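Malonyl CoA reductase (malonate semialdehyde-forming) (Sulfolobus tokodaii, PDB 2EP5) probably catalyses the NADPH-dependent reduction of malonyl-CoA to malonate semialdehyde (3-oxopropanoate), with release of coenzyme A. Local coordinates at residues 50-53 and 57-60; 92-97 and 145-150; 121-126 and 329-334; 277-282 and 304-309; 312-315 and 320-323. All blocks are in the same frame, centred on the assembly; numbering follows the deposited sequence.

Interaction 1. Residues 50-53 and 57-60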
# COMPACT_ATOMS: atom_id res chain seq x y z
N VAL A 50 -27.88 2.19 -0.17
CA VAL A 50 -26.52 2.29 0.33
C VAL A 50 -25.58 1.22 -0.19
O VAL A 50 -25.98 0.11 -0.54
CB VAL A 50 -26.50 2.23 1.88
CG1 VAL A 50 -26.89 0.83 2.34
CG2 VAL A 50 -25.11 2.59 2.40
N LYS A 51 -24.30 1.58 -0.24
CA LYS A 51 -23.22 0.70 -0.65
C LYS A 51 -22.50 0.48 0.68
O LYS A 51 -21.57 1.21 1.02
CB LYS A 51 -22.30 1.41 -1.64
CG LYS A 51 -22.46 0.98 -3.08
CD LYS A 51 -21.71 -0.33 -3.35
CE LYS A 51 -21.60 -0.62 -4.84
NZ LYS A 51 -20.83 -1.85 -5.16
N TRP A 52 -22.97 -0.52 1.43
CA TRP A 52 -22.41 -0.82 2.74
C TRP A 52 -20.89 -0.92 2.72
O TRP A 52 -20.30 -1.67 1.93
CB TRP A 52 -23.02 -2.11 3.29
CG TRP A 52 -22.89 -2.26 4.77
CD1 TRP A 52 -22.36 -3.32 5.44
CD2 TRP A 52 -23.35 -1.34 5.77
NE1 TRP A 52 -22.47 -3.12 6.80
CE2 TRP A 52 -23.07 -1.92 7.03
CE3 TRP A 52 -23.98 -0.09 5.72
CZ2 TRP A 52 -23.39 -1.28 8.23
CZ3 TRP A 52 -24.30 0.55 6.93
CH2 TRP A 52 -24.01 -0.05 8.16
N ILE A 53 -20.28 -0.15 3.60
CA ILE A 53 -18.83 -0.08 3.69
C ILE A 53 -18.35 -0.45 5.09
O ILE A 53 -17.16 -0.67 5.29
CB ILE A 53 -18.38 1.36 3.32
CG1 ILE A 53 -17.42 1.29 2.13
CG2 ILE A 53 -17.80 2.09 4.54
CD1 ILE A 53 -18.04 0.69 0.90
N ASP A 57 -22.91 -7.03 8.11
CA ASP A 57 -24.11 -6.75 7.33
C ASP A 57 -24.82 -5.51 7.86
O ASP A 57 -24.55 -5.06 8.97
CB ASP A 57 -25.07 -7.94 7.42
CG ASP A 57 -24.42 -9.26 7.04
OD1 ASP A 57 -23.42 -9.64 7.69
OD2 ASP A 57 -24.90 -9.91 6.09
N ILE A 58 -25.72 -4.96 7.05
CA ILE A 58 -26.48 -3.79 7.45
C ILE A 58 -27.43 -4.23 8.56
O ILE A 58 -28.10 -5.26 8.44
CB ILE A 58 -27.35 -3.23 6.30
CG1 ILE A 58 -26.47 -2.81 5.13
CG2 ILE A 58 -28.19 -2.06 6.79
CD1 ILE A 58 -27.25 -2.42 3.89
N PRO A 59 -27.49 -3.47 9.66
CA PRO A 59 -28.38 -3.83 10.77
C PRO A 59 -29.81 -4.01 10.28
O PRO A 59 -30.32 -3.20 9.51
CB PRO A 59 -28.23 -2.65 11.72
CG PRO A 59 -26.80 -2.25 11.52
CD PRO A 59 -26.67 -2.30 10.01
N GLU A 60 -30.47 -5.08 10.74
CA GLU A 60 -31.85 -5.34 10.34
C GLU A 60 -32.76 -4.21 10.80
O GLU A 60 -33.75 -3.90 10.15
CB GLU A 60 -32.35 -6.66 10.93
CG GLU A 60 -31.81 -7.90 10.24
CD GLU A 60 -32.63 -9.14 10.56
OE1 GLU A 60 -33.82 -9.18 10.18
OE2 GLU A 60 -32.09 -10.06 11.20
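I58 lays the first carbon of its longer branch on the indole of W52. CG1 of I58 sits 3.5 Å from CD2 of W52 and 3.8 Å from the centroid of the five-membered ring. It lies over the face, shifted toward the rim, which is a CH-pi contact. CG1 stands beside the backbone N of I58 (chi1 -61°), and the branch then runs on extended. This turns CD1 away from the indole, toward CG1 of V50, at 3.6 Å. This is the tight part of the contact. Both segments belong to the loop between helices 46-49 and 60-63, in the Rossmann-type NAD-binding domain. V50 and W52 also touch Q18 of helix 15-24, and Y46 meets both W52 and I58. The packing is looser at the outer end of the six-membered ring, at CZ2 and CH2. There CD of P59 comes obliquely to CZ2 of W52, at 3.9 Å, with the two side chains crossing at about a right angle. The far end of the contact faces solvent. D57 meets the indole through its backbone, its carbonyl C lying 3.5 Å from NE1 of W52 without a hydrogen bond. D57 is exposed, and its CB points away from segment 50-53.

Interaction 2. Residues 92-97 and 145-150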
# COMPACT_ATOMS: atom_id res chain seq x y z
N SER A 92 -28.07 25.16 3.39
CA SER A 92 -29.46 25.35 3.01
C SER A 92 -30.39 24.36 3.71
O SER A 92 -31.36 24.76 4.36
CB SER A 92 -29.62 25.18 1.50
OG SER A 92 -28.83 26.12 0.80
N ILE A 93 -30.09 23.08 3.58
CA ILE A 93 -30.91 22.03 4.16
C ILE A 93 -31.12 22.21 5.65
O ILE A 93 -32.25 22.33 6.13
CB ILE A 93 -30.29 20.65 3.88
CG1 ILE A 93 -30.27 20.40 2.38
CG2 ILE A 93 -31.09 19.56 4.57
CD1 ILE A 93 -29.45 19.19 1.96
N GLU A 94 -30.02 22.26 6.40
CA GLU A 94 -30.11 22.42 7.84
C GLU A 94 -30.77 23.72 8.26
O GLU A 94 -31.46 23.77 9.28
CB GLU A 94 -28.72 22.31 8.45
CG GLU A 94 -28.05 20.96 8.19
CD GLU A 94 -26.69 20.83 8.86
OE1 GLU A 94 -26.25 21.79 9.53
OE2 GLU A 94 -26.07 19.75 8.72
N LEU A 95 -30.57 24.78 7.49
CA LEU A 95 -31.16 26.07 7.84
C LEU A 95 -32.68 26.02 7.75
O LEU A 95 -33.38 26.50 8.64
CB LEU A 95 -30.63 27.18 6.92
CG LEU A 95 -31.15 28.60 7.17
CD1 LEU A 95 -30.90 29.01 8.63
CD2 LEU A 95 -30.43 29.56 6.22
N GLU A 96 -33.19 25.43 6.66
CA GLU A 96 -34.63 25.32 6.47
C GLU A 96 -35.29 24.50 7.55
O GLU A 96 -36.40 24.84 7.99
CB GLU A 96 -34.95 24.72 5.09
CG GLU A 96 -35.04 25.77 4.00
CD GLU A 96 -35.92 26.95 4.41
OE1 GLU A 96 -37.13 26.75 4.63
OE2 GLU A 96 -35.38 28.08 4.52
N LEU A 97 -34.63 23.42 7.97
CA LEU A 97 -35.16 22.55 9.01
C LEU A 97 -35.27 23.31 10.33
O LEU A 97 -36.31 23.26 10.99
CB LEU A 97 -34.28 21.31 9.19
CG LEU A 97 -34.34 20.28 8.06
CD1 LEU A 97 -33.31 19.17 8.31
CD2 LEU A 97 -35.75 19.71 7.97
N LEU A 145 -30.12 24.62 16.60
CA LEU A 145 -29.00 24.12 15.83
C LEU A 145 -27.75 23.98 16.69
O LEU A 145 -27.36 24.92 17.40
CB LEU A 145 -28.69 25.04 14.64
CG LEU A 145 -27.52 24.56 13.77
CD1 LEU A 145 -27.86 23.21 13.17
CD2 LEU A 145 -27.25 25.55 12.66
N VAL A 146 -27.15 22.80 16.64
CA VAL A 146 -25.93 22.50 17.39
C VAL A 146 -24.92 21.93 16.40
O VAL A 146 -25.29 21.19 15.48
CB VAL A 146 -26.18 21.46 18.52
CG1 VAL A 146 -24.88 21.16 19.26
CG2 VAL A 146 -27.23 22.00 19.50
N LYS A 147 -23.65 22.26 16.57
CA LYS A 147 -22.65 21.77 15.65
C LYS A 147 -21.53 21.00 16.32
O LYS A 147 -21.28 21.13 17.51
CB LYS A 147 -22.08 22.94 14.85
CG LYS A 147 -22.99 23.42 13.73
CD LYS A 147 -23.00 22.42 12.57
CE LYS A 147 -24.03 22.78 11.52
NZ LYS A 147 -23.80 22.06 10.24
N ASN A 148 -20.88 20.16 15.53
CA ASN A 148 -19.75 19.37 15.99
C ASN A 148 -18.58 19.82 15.11
O ASN A 148 -18.77 20.15 13.94
CB ASN A 148 -20.02 17.88 15.81
CG ASN A 148 -21.08 17.37 16.77
OD1 ASN A 148 -22.13 16.87 16.36
ND2 ASN A 148 -20.80 17.51 18.06
N PRO A 149 -17.37 19.84 15.67
CA PRO A 149 -16.21 20.27 14.89
C PRO A 149 -15.60 19.31 13.89
O PRO A 149 -15.96 18.13 13.81
CB PRO A 149 -15.21 20.64 15.99
CG PRO A 149 -15.48 19.60 17.03
CD PRO A 149 -17.00 19.56 17.07
N ASN A 150 -14.68 19.85 13.11
CA ASN A 150 -13.91 19.11 12.12
C ASN A 150 -13.27 17.94 12.88
O ASN A 150 -12.79 18.12 14.01
CB ASN A 150 -12.86 20.04 11.51
CG ASN A 150 -11.68 19.31 10.90
OD1 ASN A 150 -10.69 19.03 11.58
ND2 ASN A 150 -11.78 18.99 9.61
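E94 and K147 form a salt bridge inside the Rossmann-type NAD-binding domain. E94 lies on helix 87-99, the helix of the beta-alpha-beta crossover from strand 80-83 to strand 103-106. K147 ends strand 144-147, next to strand 103-106 in the parallel sheet. The glutamate can be followed outward from the helix. Its CB points toward the strand segment. CG is anti to the carbonyl carbon (chi1 -61°), and the chain beyond it is extended (chi2 -177°), so the carboxylate is held well away from the helix backbone. CD comes to 3.4 Å from NZ of K147. OE1 does most of the touching. It accepts a hydrogen bond from NZ of K147 at 2.6 Å, using its syn lone pair, and it also lies 3.1 Å from CE of K147. CD1 of L145 brushes the same oxygen, 4.2 Å from OE1. OE2 faces other partners: it is hydrogen-bonded to the hydroxyls of S83 and S106, residues at the ends of strands 80-83 and 103-106. The lysine arrives from the opposite direction, bent at chi2. Its ammonium group is also bonded to the carbonyl O of A108. Both charged groups are buried, and each would be expected to favour the ionised form of the other. A single atom, OG of S106, is hydrogen-bonded to both OE2 of E94 and NZ of K147.

Interaction 3. Residues 121-126 and 329-334; sequences NPEINW and LVRGAA
R331 reaches N121 and E123 with the end of its side chain. The chain bends at chi2 and again at chi3, which brings the guanidinium group edge-on to both partners. NH2 gives a nearly straight hydrogen bond to OD1 of N121, at 2.9 Å. In N121, CG stands anti to the backbone N (chi1 -169°), which turns OD1 to NH2, with the amide and guanidinium planes 46° apart. NH2 also meets OE1 of E123 in a salt bridge modelled at 2.4 Å, too short to be taken literally. NH1 bonds to OE2 of E123 at 3.2 Å. E123 is bent at chi2, which curls its carboxylate toward the arginine. The carboxylate and guanidinium planes are 52° apart, and NH1 meets OE2 from above the carboxylate plane. NH1 also bonds to the carbonyl O of M306, and OE2 to NE2 of Q273. NE of R331 is buried and has no partner in the model. The contact joins helix 122-125, in the NAD-binding part, to the turn before helix 334-347. The side chain of R331 is about 8 Å from that of C151, the predicted acyl-thioester nucleophile. All three side chains are buried, so the carboxylate probably offsets the arginine's charge.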
# COMPACT_ATOMS: atom_id res chain seq x y z
N ASN A 121 -17.94 19.24 21.59
CA ASN A 121 -17.08 18.08 21.73
C ASN A 121 -17.35 17.86 23.22
O ASN A 121 -16.70 18.45 24.08
CB ASN A 121 -15.60 18.39 21.49
CG ASN A 121 -14.75 17.12 21.39
OD1 ASN A 121 -15.26 16.02 21.63
ND2 ASN A 121 -13.48 17.27 21.03
N PRO A 122 -18.36 17.02 23.52
CA PRO A 122 -18.84 16.66 24.87
C PRO A 122 -17.91 16.92 26.06
O PRO A 122 -18.14 17.83 26.85
CB PRO A 122 -19.21 15.19 24.71
CG PRO A 122 -19.78 15.17 23.33
CD PRO A 122 -18.77 15.99 22.55
N GLU A 123 -16.86 16.11 26.19
CA GLU A 123 -15.92 16.25 27.29
C GLU A 123 -15.29 17.64 27.38
O GLU A 123 -15.08 18.16 28.47
CB GLU A 123 -14.80 15.21 27.16
CG GLU A 123 -15.23 13.76 27.37
CD GLU A 123 -15.74 13.09 26.11
OE1 GLU A 123 -16.15 13.80 25.17
OE2 GLU A 123 -15.76 11.85 26.05
N ILE A 124 -15.01 18.24 26.24
CA ILE A 124 -14.35 19.54 26.20
C ILE A 124 -15.18 20.78 26.56
O ILE A 124 -14.75 21.60 27.37
CB ILE A 124 -13.70 19.75 24.82
CG1 ILE A 124 -12.88 18.51 24.44
CG2 ILE A 124 -12.79 20.97 24.84
CD1 ILE A 124 -11.84 18.12 25.47
N ASN A 125 -16.36 20.93 25.96
CA ASN A 125 -17.17 22.12 26.22
C ASN A 125 -18.68 21.91 26.24
O ASN A 125 -19.42 22.64 25.59
CB ASN A 125 -16.83 23.19 25.18
CG ASN A 125 -17.16 22.76 23.77
OD1 ASN A 125 -17.17 21.58 23.46
ND2 ASN A 125 -17.42 23.73 22.90
N TRP A 126 -19.15 20.93 27.01
CA TRP A 126 -20.58 20.68 27.09
C TRP A 126 -21.33 21.90 27.61
O TRP A 126 -22.47 22.16 27.21
CB TRP A 126 -20.87 19.47 27.98
CG TRP A 126 -20.29 19.56 29.36
CD1 TRP A 126 -19.05 19.15 29.76
CD2 TRP A 126 -20.94 20.07 30.53
NE1 TRP A 126 -18.89 19.37 31.10
CE2 TRP A 126 -20.04 19.93 31.60
CE3 TRP A 126 -22.21 20.62 30.77
CZ2 TRP A 126 -20.35 20.33 32.90
CZ3 TRP A 126 -22.52 21.02 32.07
CH2 TRP A 126 -21.60 20.87 33.12
N LEU A 329 -13.52 8.87 12.24
CA LEU A 329 -14.90 8.52 11.92
C LEU A 329 -15.83 8.50 13.14
O LEU A 329 -17.03 8.77 13.03
CB LEU A 329 -14.95 7.15 11.24
CG LEU A 329 -14.25 6.98 9.90
CD1 LEU A 329 -14.51 5.56 9.39
CD2 LEU A 329 -14.77 8.01 8.89
N VAL A 330 -15.26 8.15 14.28
CA VAL A 330 -16.01 8.05 15.53
C VAL A 330 -15.84 9.30 16.39
O VAL A 330 -16.72 10.16 16.45
CB VAL A 330 -15.54 6.78 16.31
CG1 VAL A 330 -16.31 6.63 17.60
CG2 VAL A 330 -15.75 5.55 15.44
N ARG A 331 -14.69 9.41 17.05
CA ARG A 331 -14.40 10.56 17.88
C ARG A 331 -14.53 11.83 17.03
O ARG A 331 -15.00 12.86 17.51
CB ARG A 331 -12.97 10.49 18.41
CG ARG A 331 -12.64 11.59 19.39
CD ARG A 331 -13.29 11.26 20.71
NE ARG A 331 -13.92 12.41 21.34
CZ ARG A 331 -14.55 12.35 22.50
NH1 ARG A 331 -14.62 11.21 23.16
NH2 ARG A 331 -15.09 13.44 23.02
N GLY A 332 -14.12 11.73 15.77
CA GLY A 332 -14.15 12.88 14.89
C GLY A 332 -15.44 13.19 14.17
O GLY A 332 -15.50 14.20 13.48
N ALA A 333 -16.46 12.35 14.32
CA ALA A 333 -17.74 12.59 13.65
C ALA A 333 -18.93 11.85 14.26
O ALA A 333 -19.62 12.41 15.12
CB ALA A 333 -17.63 12.24 12.17
N ALA A 334 -19.17 10.61 13.83
CA ALA A 334 -20.29 9.79 14.31
C ALA A 334 -20.50 9.75 15.82
O ALA A 334 -21.56 10.12 16.32
CB ALA A 334 -20.17 8.37 13.78

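Interaction 4. Residues 277-282 and 304-309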
# COMPACT_ATOMS: atom_id res chain seq x y z
N LEU A 277 -22.74 8.16 30.12
CA LEU A 277 -23.55 8.19 28.92
C LEU A 277 -23.11 7.03 28.02
O LEU A 277 -21.91 6.76 27.88
CB LEU A 277 -23.39 9.54 28.22
CG LEU A 277 -23.69 10.76 29.10
CD1 LEU A 277 -23.57 12.04 28.29
CD2 LEU A 277 -25.10 10.66 29.69
N PRO A 278 -24.08 6.33 27.40
CA PRO A 278 -23.84 5.19 26.51
C PRO A 278 -22.70 5.28 25.51
O PRO A 278 -22.01 4.29 25.26
CB PRO A 278 -25.20 4.97 25.83
CG PRO A 278 -25.91 6.28 26.01
CD PRO A 278 -25.50 6.70 27.39
N THR A 279 -22.48 6.47 24.94
CA THR A 279 -21.42 6.63 23.95
C THR A 279 -20.13 7.26 24.50
O THR A 279 -19.17 7.46 23.76
CB THR A 279 -21.95 7.46 22.77
OG1 THR A 279 -23.12 6.83 22.25
CG2 THR A 279 -20.90 7.56 21.65
N ALA A 280 -20.11 7.54 25.80
CA ALA A 280 -18.93 8.12 26.44
C ALA A 280 -17.92 7.05 26.86
O ALA A 280 -18.26 6.12 27.58
CB ALA A 280 -19.34 8.94 27.65
N PRO A 281 -16.66 7.18 26.43
CA PRO A 281 -15.65 6.18 26.81
C PRO A 281 -15.29 6.37 28.29
O PRO A 281 -15.46 7.47 28.82
CB PRO A 281 -14.48 6.51 25.89
CG PRO A 281 -14.56 8.00 25.80
CD PRO A 281 -16.05 8.26 25.62
N LYS A 282 -14.80 5.32 28.95
CA LYS A 282 -14.42 5.42 30.36
C LYS A 282 -13.25 6.38 30.56
O LYS A 282 -13.19 7.10 31.56
CB LYS A 282 -14.05 4.05 30.92
CG LYS A 282 -15.14 3.34 31.71
CD LYS A 282 -16.18 2.70 30.81
CE LYS A 282 -17.03 1.68 31.58
NZ LYS A 282 -16.20 0.55 32.13
N SER A 304 -13.80 1.67 21.32
CA SER A 304 -14.73 1.82 20.21
C SER A 304 -14.44 3.01 19.32
O SER A 304 -15.25 3.36 18.46
CB SER A 304 -16.15 1.91 20.75
OG SER A 304 -16.41 0.82 21.62
N GLY A 305 -13.27 3.62 19.50
CA GLY A 305 -12.91 4.76 18.68
C GLY A 305 -13.34 6.10 19.27
O GLY A 305 -13.35 7.11 18.57
N MET A 306 -13.71 6.10 20.55
CA MET A 306 -14.13 7.32 21.22
C MET A 306 -13.02 7.90 22.08
O MET A 306 -13.10 9.03 22.54
CB MET A 306 -15.37 7.07 22.08
CG MET A 306 -16.66 7.11 21.31
SD MET A 306 -16.77 8.64 20.36
CE MET A 306 -17.24 9.80 21.64
N ALA A 307 -11.97 7.11 22.29
CA ALA A 307 -10.85 7.56 23.09
C ALA A 307 -9.67 7.91 22.18
O ALA A 307 -9.44 7.26 21.16
CB ALA A 307 -10.45 6.46 24.09
N VAL A 308 -8.93 8.95 22.54
CA VAL A 308 -7.76 9.35 21.77
C VAL A 308 -6.54 8.82 22.52
O VAL A 308 -6.56 8.71 23.75
CB VAL A 308 -7.64 10.88 21.64
CG1 VAL A 308 -8.85 11.44 20.92
CG2 VAL A 308 -7.47 11.50 23.02
N THR A 309 -5.49 8.48 21.78
CA THR A 309 -4.29 7.97 22.42
C THR A 309 -3.15 8.95 22.25
O THR A 309 -2.85 9.38 21.14
CB THR A 309 -3.90 6.62 21.81
OG1 THR A 309 -5.02 5.72 21.86
CG2 THR A 309 -2.73 6.01 22.57
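P281, just after a type I turn from L277 to A280, comes close to M306, CA to CA 5.9 Å. Their side chains cross at about a right angle. CD of the P281 ring rests on CB of M306 at 3.8 Å. CG of P281 also lies 3.7 Å from the carbonyl O of M306. On the next residue, CB of A307 meets CB of P281 more loosely, at 4.4 Å. The methionine does not extend. CG is anti to the carbonyl carbon (chi1 -83°), and bends at chi2 and chi3 fold the thioether back. CG and CE then both pack near the carbonyl O of T279, with CG of M306 3.5 Å from that oxygen. The contact sets the loop leading to strand 285-287 against the entry to strand 308-316, its neighbour in the mixed sheet of the dimerisation domain. V330 also touches M306. OG1 of T279 is bonded to E342 and the carbonyl O of P281 to Q273. No hydrogen bond crosses between the segments. Cohesion here therefore rests on van der Waals packing, partly of carbons against carbonyl oxygens.

Interaction 5. Residues 312-315 and 320-323; sequences RIRH and LRLV
The carbonyl O of R312 takes two bonds from the guanidinium of R321, one of them weak. NH2 of R321 donates to it at 3.2 Å, and NE of R321 adds the weak bond at 3.4 Å. R321 is bent at chi2 and chi3 (chi3 52°), which curls its end back across the neighbouring strand. The guanidinium also stands over one face of that of R312, NH2 of R321 lying 3.2 Å from NH1 of R312. The two planes are 68° apart. Carboxylates gather round these like charges: E291 pairs with NH1 of R312, and E205 of the second subunit with its NH2. In that subunit T234 is also bonded to NH1 of R321. R314 runs out extended, its CD 3.6 Å from NH2 of R321, and its NE pairs with E316. The backbones are joined at R314 and R321, an antiparallel hydrogen-bonded pair. R314 N reaches R321 O at 2.8 Å, and R321 N reaches R314 O at 2.7 Å. CA of I313 adds a C-H contact to R321 O, at 3.3 Å. CG1 of I313 lies alongside CB of L322 at 4.1 Å, and I313 and L320 both touch helix 258-266. This is an antiparallel beta hairpin, strands 308-316 and 319-326, in the mixed sheet of the dimerisation domain, with R312 and R321 at the subunit interface.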
# COMPACT_ATOMS: atom_id res chain seq x y z
N ARG A 312 4.63 9.86 23.41
CA ARG A 312 5.82 10.66 23.20
C ARG A 312 5.72 12.03 23.88
O ARG A 312 6.20 13.03 23.35
CB ARG A 312 6.05 10.84 21.70
CG ARG A 312 5.79 9.57 20.89
CD ARG A 312 7.06 8.81 20.58
NE ARG A 312 7.79 9.42 19.49
CZ ARG A 312 8.96 10.04 19.62
NH1 ARG A 312 9.55 10.14 20.80
NH2 ARG A 312 9.52 10.60 18.55
N ILE A 313 5.08 12.08 25.04
CA ILE A 313 4.93 13.32 25.78
C ILE A 313 6.33 13.72 26.26
O ILE A 313 6.95 13.01 27.05
CB ILE A 313 3.98 13.13 26.99
CG1 ILE A 313 2.57 12.83 26.47
CG2 ILE A 313 3.97 14.37 27.86
CD1 ILE A 313 1.57 12.51 27.57
N ARG A 314 6.82 14.85 25.77
CA ARG A 314 8.17 15.27 26.12
C ARG A 314 8.36 16.79 26.27
O ARG A 314 7.73 17.59 25.57
CB ARG A 314 9.13 14.73 25.05
CG ARG A 314 10.61 15.03 25.26
CD ARG A 314 11.39 14.56 24.05
NE ARG A 314 12.82 14.84 24.12
CZ ARG A 314 13.68 14.19 24.90
NH1 ARG A 314 13.27 13.20 25.67
NH2 ARG A 314 14.97 14.52 24.88
N HIS A 315 9.23 17.16 27.20
CA HIS A 315 9.53 18.55 27.47
C HIS A 315 10.99 18.88 27.18
O HIS A 315 11.90 18.42 27.87
CB HIS A 315 9.21 18.90 28.93
CG HIS A 315 9.64 20.27 29.34
ND1 HIS A 315 9.55 21.37 28.52
CD2 HIS A 315 10.15 20.73 30.52
CE1 HIS A 315 9.98 22.44 29.16
NE2 HIS A 315 10.34 22.08 30.38
N LEU A 320 6.76 21.81 24.73
CA LEU A 320 6.13 20.60 25.25
C LEU A 320 5.60 19.90 24.01
O LEU A 320 4.75 20.45 23.31
CB LEU A 320 4.96 20.95 26.17
CG LEU A 320 4.33 19.87 27.05
CD1 LEU A 320 2.81 19.97 26.93
CD2 LEU A 320 4.80 18.48 26.67
N ARG A 321 6.12 18.71 23.73
CA ARG A 321 5.66 17.97 22.57
C ARG A 321 4.86 16.73 22.93
O ARG A 321 5.05 16.14 24.00
CB ARG A 321 6.82 17.54 21.68
CG ARG A 321 6.32 16.89 20.39
CD ARG A 321 7.25 15.82 19.87
NE ARG A 321 7.59 14.84 20.89
CZ ARG A 321 8.62 14.01 20.78
NH1 ARG A 321 9.38 14.04 19.69
NH2 ARG A 321 8.92 13.17 21.76
N LEU A 322 3.96 16.34 22.04
CA LEU A 322 3.14 15.16 22.25
C LEU A 322 2.50 14.72 20.94
O LEU A 322 2.28 15.54 20.04
CB LEU A 322 2.08 15.42 23.33
CG LEU A 322 0.98 16.46 23.13
CD1 LEU A 322 -0.10 15.91 22.21
CD2 LEU A 322 0.36 16.79 24.47
N VAL A 323 2.23 13.42 20.84
CA VAL A 323 1.60 12.82 19.66
C VAL A 323 0.25 12.24 20.09
O VAL A 323 0.16 11.47 21.05
CB VAL A 323 2.47 11.69 19.06
CG1 VAL A 323 1.75 11.05 17.88
CG2 VAL A 323 3.83 12.25 18.60

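In the fold
Interactions 1 and 2 lie in the NAD-binding domain, their centres 25 Å apart. Interactions 4 and 5 belong to the dimerisation domain and share strand 308-316, with centres 23 Å apart. Interaction 3 lies near the centre of the chain and joins the two parts. Along the chain, interaction 1 closes first. Interactions 2 and 3 then alternate, and the long loop closed by interaction 3 encloses interactions 4 and 5 in turn. Interactions 3 and 4 touch, V330 packing on G305 and M306, with centres 9 Å apart. The two domains are thus tied together close to the predicted catalytic C151, while interaction 5 lies farther out, against the second subunit.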